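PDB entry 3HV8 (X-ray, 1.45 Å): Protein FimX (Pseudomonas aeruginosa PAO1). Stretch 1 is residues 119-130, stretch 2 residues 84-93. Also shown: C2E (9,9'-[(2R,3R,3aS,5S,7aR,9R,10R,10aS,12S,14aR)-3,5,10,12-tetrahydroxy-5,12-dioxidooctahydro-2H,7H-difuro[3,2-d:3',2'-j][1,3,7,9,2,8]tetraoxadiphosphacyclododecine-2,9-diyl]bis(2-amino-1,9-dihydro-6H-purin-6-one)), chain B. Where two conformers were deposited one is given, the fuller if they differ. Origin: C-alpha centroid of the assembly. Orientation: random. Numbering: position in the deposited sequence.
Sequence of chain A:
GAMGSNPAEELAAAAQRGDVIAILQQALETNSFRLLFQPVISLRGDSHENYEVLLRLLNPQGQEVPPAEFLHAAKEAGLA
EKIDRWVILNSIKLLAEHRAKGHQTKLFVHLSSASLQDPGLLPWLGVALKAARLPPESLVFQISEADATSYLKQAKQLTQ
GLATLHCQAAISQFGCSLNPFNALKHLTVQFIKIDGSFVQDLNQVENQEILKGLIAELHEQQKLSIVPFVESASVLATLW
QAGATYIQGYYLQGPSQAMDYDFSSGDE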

ATOM      1  N   PRO A 119     -11.024  -5.456 -15.745  1.00 32.66           N
ATOM      2  CA  PRO A 119     -10.197  -6.120 -16.760  1.00 36.01           C
ATOM      3  C   PRO A 119      -9.390  -5.120 -17.589  1.00 33.25           C
ATOM      4  O   PRO A 119      -8.463  -5.505 -18.295  1.00 37.19           O
ATOM      5  CB  PRO A 119     -11.243  -6.809 -17.644  1.00 37.46           C
ATOM      6  CG  PRO A 119     -12.477  -5.983 -17.451  1.00 41.68           C
ATOM      7  CD  PRO A 119     -12.457  -5.689 -15.986  1.00 36.53           C
ATOM      8  N   GLY A 120      -9.727  -3.839 -17.501  1.00 32.42           N
ATOM      9  CA  GLY A 120      -8.990  -2.831 -18.242  1.00 31.42           C
ATOM     10  C   GLY A 120      -7.749  -2.294 -17.545  1.00 26.41           C
ATOM     11  O   GLY A 120      -6.956  -1.572 -18.144  1.00 29.33           O
ATOM     12  N   LEU A 121      -7.576  -2.644 -16.270  1.00 29.58           N
ATOM     13  CA  LEU A 121      -6.487  -2.069 -15.497  1.00 30.36           C
ATOM     14  C   LEU A 121      -5.117  -2.469 -16.052  1.00 24.93           C
ATOM     15  O   LEU A 121      -4.265  -1.616 -16.291  1.00 26.47           O
ATOM     16  CB  LEU A 121      -6.616  -2.444 -14.015  1.00 26.16           C
ATOM     17  CG  LEU A 121      -5.421  -2.010 -13.152  1.00 25.85           C
ATOM     18  CD1 LEU A 121      -5.252  -0.501 -13.145  1.00 26.57           C
ATOM     19  CD2 LEU A 121      -5.542  -2.550 -11.722  1.00 28.02           C
ATOM     20  N   LEU A 122      -4.913  -3.768 -16.252  0.60 28.93           N
ATOM     21  CA  LEU A 122      -3.623  -4.252 -16.742  0.60 31.67           C
ATOM     22  C   LEU A 122      -3.236  -3.678 -18.110  0.60 29.69           C
ATOM     23  O   LEU A 122      -2.133  -3.154 -18.264  0.60 31.08           O
ATOM     24  CB  LEU A 122      -3.577  -5.785 -16.758  0.60 34.30           C
ATOM     25  CG  LEU A 122      -3.431  -6.494 -15.410  0.60 29.66           C
ATOM     26  CD1 LEU A 122      -3.597  -7.992 -15.602  0.60 33.84           C
ATOM     27  CD2 LEU A 122      -2.087  -6.175 -14.779  0.60 33.01           C
ATOM     28  N   PRO A 123      -4.137  -3.773 -19.109  1.00 32.43           N
ATOM     29  CA  PRO A 123      -3.809  -3.182 -20.411  1.00 34.31           C
ATOM     30  C   PRO A 123      -3.452  -1.700 -20.280  1.00 32.76           C
ATOM     31  O   PRO A 123      -2.479  -1.249 -20.880  1.00 32.66           O
ATOM     32  CB  PRO A 123      -5.108  -3.350 -21.215  1.00 34.77           C
ATOM     33  CG  PRO A 123      -5.792  -4.503 -20.603  1.00 37.99           C
ATOM     34  CD  PRO A 123      -5.453  -4.433 -19.125  1.00 31.90           C
ATOM     35  N   TRP A 124      -4.217  -0.950 -19.488  1.00 30.00           N
ATOM     36  CA  TRP A 124      -3.941   0.470 -19.319  1.00 27.83           C
ATOM     37  C   TRP A 124      -2.614   0.718 -18.603  1.00 28.37           C
ATOM     38  O   TRP A 124      -1.844   1.591 -18.981  1.00 29.00           O
ATOM     39  CB  TRP A 124      -5.085   1.152 -18.561  1.00 26.71           C
ATOM     40  CG  TRP A 124      -4.763   2.570 -18.155  1.00 26.95           C
ATOM     41  CD1 TRP A 124      -4.920   3.694 -18.915  1.00 30.50           C
ATOM     42  CD2 TRP A 124      -4.227   3.014 -16.892  1.00 28.07           C
ATOM     43  NE1 TRP A 124      -4.514   4.803 -18.212  1.00 29.56           N
ATOM     44  CE2 TRP A 124      -4.086   4.416 -16.969  1.00 30.08           C
ATOM     45  CE3 TRP A 124      -3.850   2.359 -15.711  1.00 25.13           C
ATOM     46  CZ2 TRP A 124      -3.585   5.182 -15.913  1.00 26.73           C
ATOM     47  CZ3 TRP A 124      -3.352   3.118 -14.664  1.00 27.12           C
ATOM     48  CH2 TRP A 124      -3.219   4.514 -14.768  1.00 28.83           C
ATOM     49  N   LEU A 125      -2.356  -0.058 -17.550  1.00 27.40           N
ATOM     50  CA  LEU A 125      -1.139   0.140 -16.776  1.00 29.55           C
ATOM     51  C   LEU A 125       0.087  -0.102 -17.653  1.00 29.71           C
ATOM     52  O   LEU A 125       1.060   0.634 -17.576  1.00 32.36           O
ATOM     53  CB  LEU A 125      -1.126  -0.785 -15.551  1.00 29.92           C
ATOM     54  CG  LEU A 125       0.100  -0.774 -14.641  1.00 30.91           C
ATOM     55  CD1 LEU A 125       0.345   0.601 -14.051  1.00 31.79           C
ATOM     56  CD2 LEU A 125      -0.093  -1.812 -13.536  1.00 28.78           C
ATOM     57  N   GLY A 126      -0.002  -1.124 -18.497  1.00 32.25           N
ATOM     58  CA  GLY A 126       1.062  -1.439 -19.430  1.00 36.12           C
ATOM     59  C   GLY A 126       1.434  -0.236 -20.276  1.00 40.03           C
ATOM     60  O   GLY A 126       2.611   0.111 -20.402  1.00 39.27           O
ATOM     61  N   VAL A 127       0.429   0.419 -20.845  1.00 33.08           N
ATOM     62  CA  VAL A 127       0.695   1.587 -21.684  1.00 36.60           C
ATOM     63  C   VAL A 127       1.147   2.801 -20.875  1.00 34.47           C
ATOM     64  O   VAL A 127       1.985   3.574 -21.324  1.00 36.70           O
ATOM     65  CB  VAL A 127      -0.517   1.947 -22.567  1.00 37.38           C
ATOM     66  CG1 VAL A 127      -0.350   3.347 -23.164  1.00 41.82           C
ATOM     67  CG2 VAL A 127      -0.684   0.907 -23.657  1.00 39.38           C
ATOM     68  N   ALA A 128       0.609   2.956 -19.667  1.00 30.07           N
ATOM     69  CA  ALA A 128       0.967   4.079 -18.814  1.00 31.58           C
ATOM     70  C   ALA A 128       2.429   4.023 -18.345  1.00 32.86           C
ATOM     71  O   ALA A 128       3.106   5.050 -18.249  1.00 32.54           O
ATOM     72  CB  ALA A 128       0.013   4.148 -17.608  1.00 31.09           C
ATOM     73  N   LEU A 129       2.903   2.815 -18.059  1.00 37.07           N
ATOM     74  CA  LEU A 129       4.291   2.625 -17.663  1.00 38.98           C
ATOM     75  C   LEU A 129       5.225   2.966 -18.816  1.00 42.90           C
ATOM     76  O   LEU A 129       6.151   3.757 -18.646  1.00 42.34           O
ATOM     77  CB  LEU A 129       4.520   1.195 -17.174  1.00 40.44           C
ATOM     78  CG  LEU A 129       3.859   0.892 -15.824  1.00 37.01           C
ATOM     79  CD1 LEU A 129       3.897  -0.594 -15.522  1.00 36.93           C
ATOM     80  CD2 LEU A 129       4.526   1.707 -14.738  1.00 37.98           C
ATOM     81  N   LYS A 130       4.959   2.389 -19.987  1.00 46.81           N
ATOM     82  CA  LYS A 130       5.776   2.639 -21.179  1.00 45.90           C
ATOM     83  C   LYS A 130       5.866   4.128 -21.517  1.00 49.55           C
ATOM     84  O   LYS A 130       6.941   4.633 -21.836  1.00 53.83           O
ATOM     85  CB  LYS A 130       5.250   1.845 -22.376  1.00 49.59           C
ATOM     86  CG  LYS A 130       5.336   0.332 -22.212  1.00 59.12           C
ATOM     87  CD  LYS A 130       5.798  -0.332 -23.504  1.00 72.80           C
ATOM     88  CE  LYS A 130       5.948  -1.845 -23.359  1.00 76.54           C
ATOM     89  NZ  LYS A 130       4.741  -2.582 -23.829  1.00 70.08           N
TER
HETATM   90  P1  C2E B 900      -4.314   1.834   5.461  1.00 26.53           P
HETATM   91  O2P C2E B 900      -3.584   0.418   5.344  1.00 35.94           O
HETATM   92  O1P C2E B 900      -5.033   1.825   6.751  1.00 45.66           O
HETATM   93  O5' C2E B 900      -3.327   3.080   5.586  1.00 39.66           O
HETATM   94  C5' C2E B 900      -2.766   3.355   6.884  1.00 33.20           C
HETATM   95  C4' C2E B 900      -3.530   4.440   7.673  1.00 26.96           C
HETATM   96  O4' C2E B 900      -2.833   4.681   8.919  1.00 26.51           O
HETATM   97  C3' C2E B 900      -3.376   5.722   6.865  1.00 24.86           C
HETATM   98  O3' C2E B 900      -4.582   6.493   6.966  1.00 22.26           O
HETATM   99  C2' C2E B 900      -2.152   6.427   7.496  1.00 26.46           C
HETATM  100  O2' C2E B 900      -2.192   7.838   7.390  1.00 29.30           O
HETATM  101  C1' C2E B 900      -2.294   5.995   8.955  1.00 24.07           C
HETATM  102  N9  C2E B 900      -1.051   5.968   9.710  1.00 25.74           N
HETATM  103  C8  C2E B 900       0.230   5.958   9.209  1.00 28.31           C
HETATM  104  N7  C2E B 900       1.083   5.750  10.186  1.00 27.53           N
HETATM  105  C5  C2E B 900       0.387   5.641  11.356  1.00 25.77           C
HETATM  106  C6  C2E B 900       0.768   5.429  12.700  1.00 28.14           C
HETATM  107  O6  C2E B 900       1.937   5.246  13.044  1.00 26.79           O
HETATM  108  N1  C2E B 900      -0.219   5.402  13.608  1.00 29.93           N
HETATM  109  C2  C2E B 900      -1.524   5.571  13.262  1.00 34.87           C
HETATM  110  N2  C2E B 900      -2.476   5.524  14.247  1.00 38.87           N
HETATM  111  N3  C2E B 900      -1.892   5.768  12.018  1.00 32.40           N
HETATM  112  C4  C2E B 900      -0.966   5.798  11.058  1.00 25.32           C
HETATM  113  P11 C2E B 900      -5.156   7.129   5.604  1.00 22.13           P
HETATM  114  O21 C2E B 900      -6.425   7.984   5.977  1.00 25.37           O
HETATM  115  O11 C2E B 900      -4.100   7.851   4.867  1.00 24.95           O
HETATM  116  O5A C2E B 900      -5.556   5.874   4.721  1.00 21.85           O
HETATM  117  C5A C2E B 900      -6.579   4.988   5.197  1.00 22.65           C
HETATM  118  C4A C2E B 900      -6.928   3.951   4.132  1.00 21.67           C
HETATM  119  O4A C2E B 900      -7.422   4.621   2.963  1.00 21.59           O
HETATM  120  C3A C2E B 900      -5.743   3.119   3.636  1.00 24.28           C
HETATM  121  O3A C2E B 900      -5.508   1.966   4.435  1.00 25.12           O
HETATM  122  C2A C2E B 900      -6.278   2.643   2.284  1.00 21.33           C
HETATM  123  O2A C2E B 900      -7.237   1.587   2.470  1.00 23.31           O
HETATM  124  C1A C2E B 900      -7.076   3.867   1.819  1.00 21.14           C
HETATM  125  N91 C2E B 900      -6.226   4.681   0.959  1.00 20.76           N
HETATM  126  C81 C2E B 900      -5.381   5.696   1.306  1.00 21.80           C
HETATM  127  N71 C2E B 900      -4.818   6.156   0.223  1.00 20.90           N
HETATM  128  C51 C2E B 900      -5.323   5.511  -0.872  1.00 21.56           C
HETATM  129  C61 C2E B 900      -5.141   5.592  -2.267  1.00 19.94           C
HETATM  130  O61 C2E B 900      -4.290   6.315  -2.799  1.00 22.69           O
HETATM  131  N11 C2E B 900      -5.891   4.739  -3.013  1.00 20.23           N
HETATM  132  C21 C2E B 900      -6.781   3.853  -2.469  1.00 20.31           C
HETATM  133  N21 C2E B 900      -7.464   3.001  -3.290  1.00 23.07           N
HETATM  134  N31 C2E B 900      -6.943   3.747  -1.177  1.00 21.11           N
HETATM  135  C41 C2E B 900      -6.243   4.570  -0.387  1.00 20.14           C
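Stretch 2 (84-93) DRWVILNSIK

Two α-helices that run the same way can pack without a single hydrogen bond between them, and residues 84-93 of FimX, set against residues 119-130, are a compact example. Stretch 2 is helical throughout, held by regular i to i+4 backbone bonds such as Leu89 N to Arg85 O (2.8 Å); stretch 1 is helical over most of its length, with bonds such as Leu125 N to Leu121 O (2.8 Å). The two helices point in nearly the same direction, crossing at -23°, and their axes approach to 10.5 Å. Because the angle is shallow, contacts recur turn by turn: Arg85 lies beside Leu121, Ile88 beside Leu125 and Ile92 beside Leu129, with CA atoms 8.4, 8.4 and 7.2 Å apart in these pairs.

Arg85 and Trp124 cover the most surface, and each directs its CA-to-CB bond toward the other helix. The arginine lies across one face of the indole. Its CD sits 3.5 Å from the centroid of the six-membered ring of Trp124, a CH-π contact, while the guanidinium stacks on the tryptophan with planes at 27°, bringing Arg85 NH2 within 3.2 Å of Trp124 CG. The cation-π component is off-centre, with Arg85 CZ 4.4 Å from the centroid of the five-membered ring of Trp124. Thus both the aliphatic and the charged parts of one side chain use the same aromatic surface. At the ring's edge, Ile88 CG2 comes to 3.8 Å from Trp124 CZ3.

Further along, Ile92 takes over with purely apolar packing. Its CD1 lies 4.1 Å from Ala128 CB and 3.9 Å from Leu129 CD2, and the small alanine accompanies a CA separation of 7.2 Å between Ala128 and Leu89. Asp84, meanwhile, faces a different partner: its OD1 accepts a hydrogen bond from N21 of C2E at 3.0 Å.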

ATOM      1  N   ASP A  84      -8.416   5.452  -8.625  1.00 20.98           N
ATOM      2  CA  ASP A  84      -7.188   4.667  -8.661  1.00 22.77           C
ATOM      3  C   ASP A  84      -6.312   5.039  -9.868  1.00 24.42           C
ATOM      4  O   ASP A  84      -5.096   5.142  -9.734  1.00 22.33           O
ATOM      5  CB  ASP A  84      -7.496   3.159  -8.669  1.00 21.87           C
ATOM      6  CG  ASP A  84      -7.925   2.629  -7.305  1.00 24.67           C
ATOM      7  OD1 ASP A  84      -7.746   3.328  -6.277  1.00 23.01           O
ATOM      8  OD2 ASP A  84      -8.450   1.502  -7.278  1.00 25.10           O
ATOM      9  N   ARG A  85      -6.913   5.259 -11.036  1.00 21.97           N
ATOM     10  CA  ARG A  85      -6.108   5.643 -12.196  1.00 23.15           C
ATOM     11  C   ARG A  85      -5.445   6.999 -11.967  1.00 23.31           C
ATOM     12  O   ARG A  85      -4.301   7.195 -12.375  1.00 23.44           O
ATOM     13  CB  ARG A  85      -6.946   5.703 -13.481  1.00 22.87           C
ATOM     14  CG  ARG A  85      -7.726   4.429 -13.830  1.00 29.75           C
ATOM     15  CD  ARG A  85      -6.863   3.263 -14.274  1.00 36.66           C
ATOM     16  NE  ARG A  85      -7.675   2.112 -14.705  1.00 34.31           N
ATOM     17  CZ  ARG A  85      -8.071   1.890 -15.959  1.00 35.65           C
ATOM     18  NH1 ARG A  85      -8.806   0.820 -16.251  1.00 34.35           N
ATOM     19  NH2 ARG A  85      -7.733   2.735 -16.928  1.00 39.97           N
ATOM     20  N   TRP A  86      -6.146   7.931 -11.313  1.00 22.46           N
ATOM     21  CA  TRP A  86      -5.568   9.245 -11.004  1.00 22.71           C
ATOM     22  C   TRP A  86      -4.346   9.062 -10.099  1.00 22.67           C
ATOM     23  O   TRP A  86      -3.287   9.650 -10.328  1.00 23.55           O
ATOM     24  CB  TRP A  86      -6.606  10.162 -10.322  1.00 23.87           C
ATOM     25  CG  TRP A  86      -6.142  11.572 -10.195  1.00 23.36           C
ATOM     26  CD1 TRP A  86      -6.419  12.604 -11.066  1.00 26.64           C
ATOM     27  CD2 TRP A  86      -5.315  12.130  -9.169  1.00 21.90           C
ATOM     28  NE1 TRP A  86      -5.812  13.750 -10.638  1.00 25.32           N
ATOM     29  CE2 TRP A  86      -5.114  13.495  -9.489  1.00 26.12           C
ATOM     30  CE3 TRP A  86      -4.701  11.611  -8.021  1.00 24.16           C
ATOM     31  CZ2 TRP A  86      -4.344  14.350  -8.692  1.00 25.44           C
ATOM     32  CZ3 TRP A  86      -3.934  12.460  -7.229  1.00 24.56           C
ATOM     33  CH2 TRP A  86      -3.757  13.815  -7.575  1.00 26.14           C
ATOM     34  N   VAL A  87      -4.482   8.225  -9.076  1.00 22.36           N
ATOM     35  CA  VAL A  87      -3.387   8.007  -8.152  1.00 23.23           C
ATOM     36  C   VAL A  87      -2.207   7.359  -8.847  1.00 21.99           C
ATOM     37  O   VAL A  87      -1.072   7.795  -8.682  1.00 23.17           O
ATOM     38  CB  VAL A  87      -3.833   7.133  -6.963  1.00 20.39           C
ATOM     39  CG1 VAL A  87      -2.616   6.714  -6.122  1.00 22.16           C
ATOM     40  CG2 VAL A  87      -4.882   7.872  -6.101  1.00 23.03           C
ATOM     41  N   ILE A  88      -2.485   6.323  -9.638  1.00 21.29           N
ATOM     42  CA  ILE A  88      -1.430   5.586 -10.323  1.00 22.40           C
ATOM     43  C   ILE A  88      -0.741   6.477 -11.346  1.00 25.68           C
ATOM     44  O   ILE A  88       0.478   6.497 -11.428  1.00 23.41           O
ATOM     45  CB  ILE A  88      -1.978   4.338 -11.016  1.00 21.65           C
ATOM     46  CG1 ILE A  88      -2.531   3.354  -9.968  1.00 23.72           C
ATOM     47  CG2 ILE A  88      -0.898   3.657 -11.868  1.00 24.79           C
ATOM     48  CD1 ILE A  88      -3.413   2.266 -10.568  1.00 23.55           C
ATOM     49  N   LEU A  89      -1.517   7.218 -12.124  1.00 23.55           N
ATOM     50  CA  LEU A  89      -0.929   8.088 -13.138  1.00 26.08           C
ATOM     51  C   LEU A  89       0.020   9.098 -12.508  1.00 26.03           C
ATOM     52  O   LEU A  89       1.135   9.348 -13.003  1.00 27.08           O
ATOM     53  CB  LEU A  89      -2.040   8.808 -13.898  1.00 27.30           C
ATOM     54  CG  LEU A  89      -1.577   9.592 -15.108  1.00 29.50           C
ATOM     55  CD1 LEU A  89      -1.126   8.602 -16.175  1.00 33.27           C
ATOM     56  CD2 LEU A  89      -2.704  10.473 -15.616  1.00 33.06           C
ATOM     57  N   ASN A  90      -0.406   9.688 -11.402  1.00 24.58           N
ATOM     58  CA  ASN A  90       0.396  10.688 -10.726  1.00 26.31           C
ATOM     59  C   ASN A  90       1.571  10.103  -9.963  1.00 32.56           C
ATOM     60  O   ASN A  90       2.630  10.712  -9.877  1.00 30.90           O
ATOM     61  CB  ASN A  90      -0.488  11.574  -9.863  1.00 28.34           C
ATOM     62  CG  ASN A  90      -1.250  12.560 -10.696  1.00 26.73           C
ATOM     63  OD1 ASN A  90      -2.444  12.379 -10.983  1.00 31.49           O
ATOM     64  ND2 ASN A  90      -0.544  13.570 -11.173  1.00 27.34           N
ATOM     65  N   SER A  91       1.397   8.901  -9.441  1.00 25.47           N
ATOM     66  CA  SER A  91       2.507   8.226  -8.786  1.00 27.94           C
ATOM     67  C   SER A  91       3.605   7.958  -9.799  1.00 30.56           C
ATOM     68  O   SER A  91       4.787   8.212  -9.524  1.00 30.53           O
ATOM     69  CB  SER A  91       2.035   6.915  -8.168  1.00 26.87           C
ATOM     70  OG  SER A  91       1.208   7.199  -7.053  1.00 25.64           O
ATOM     71  N   ILE A  92       3.220   7.456 -10.972  1.00 28.04           N
ATOM     72  CA  ILE A  92       4.167   7.163 -12.049  1.00 31.89           C
ATOM     73  C   ILE A  92       4.937   8.423 -12.423  1.00 37.12           C
ATOM     74  O   ILE A  92       6.156   8.393 -12.600  1.00 38.66           O
ATOM     75  CB  ILE A  92       3.437   6.618 -13.303  1.00 28.36           C
ATOM     76  CG1 ILE A  92       3.014   5.169 -13.080  1.00 27.49           C
ATOM     77  CG2 ILE A  92       4.332   6.756 -14.545  1.00 32.33           C
ATOM     78  CD1 ILE A  92       2.042   4.631 -14.105  1.00 31.62           C
ATOM     79  N   LYS A  93       4.224   9.536 -12.524  1.00 32.56           N
ATOM     80  CA  LYS A  93       4.836  10.814 -12.873  1.00 35.88           C
ATOM     81  C   LYS A  93       5.814  11.330 -11.810  1.00 44.09           C
ATOM     82  O   LYS A  93       6.987  11.562 -12.108  1.00 44.56           O
ATOM     83  CB  LYS A  93       3.760  11.860 -13.140  1.00 37.95           C
ATOM     84  CG  LYS A  93       4.300  13.178 -13.667  1.00 40.55           C
ATOM     85  CD  LYS A  93       3.177  14.124 -14.037  1.00 45.07           C
ATOM     86  CE  LYS A  93       3.732  15.458 -14.513  1.00 55.52           C
ATOM     87  NZ  LYS A  93       4.703  16.021 -13.535  1.00 63.78           N
TER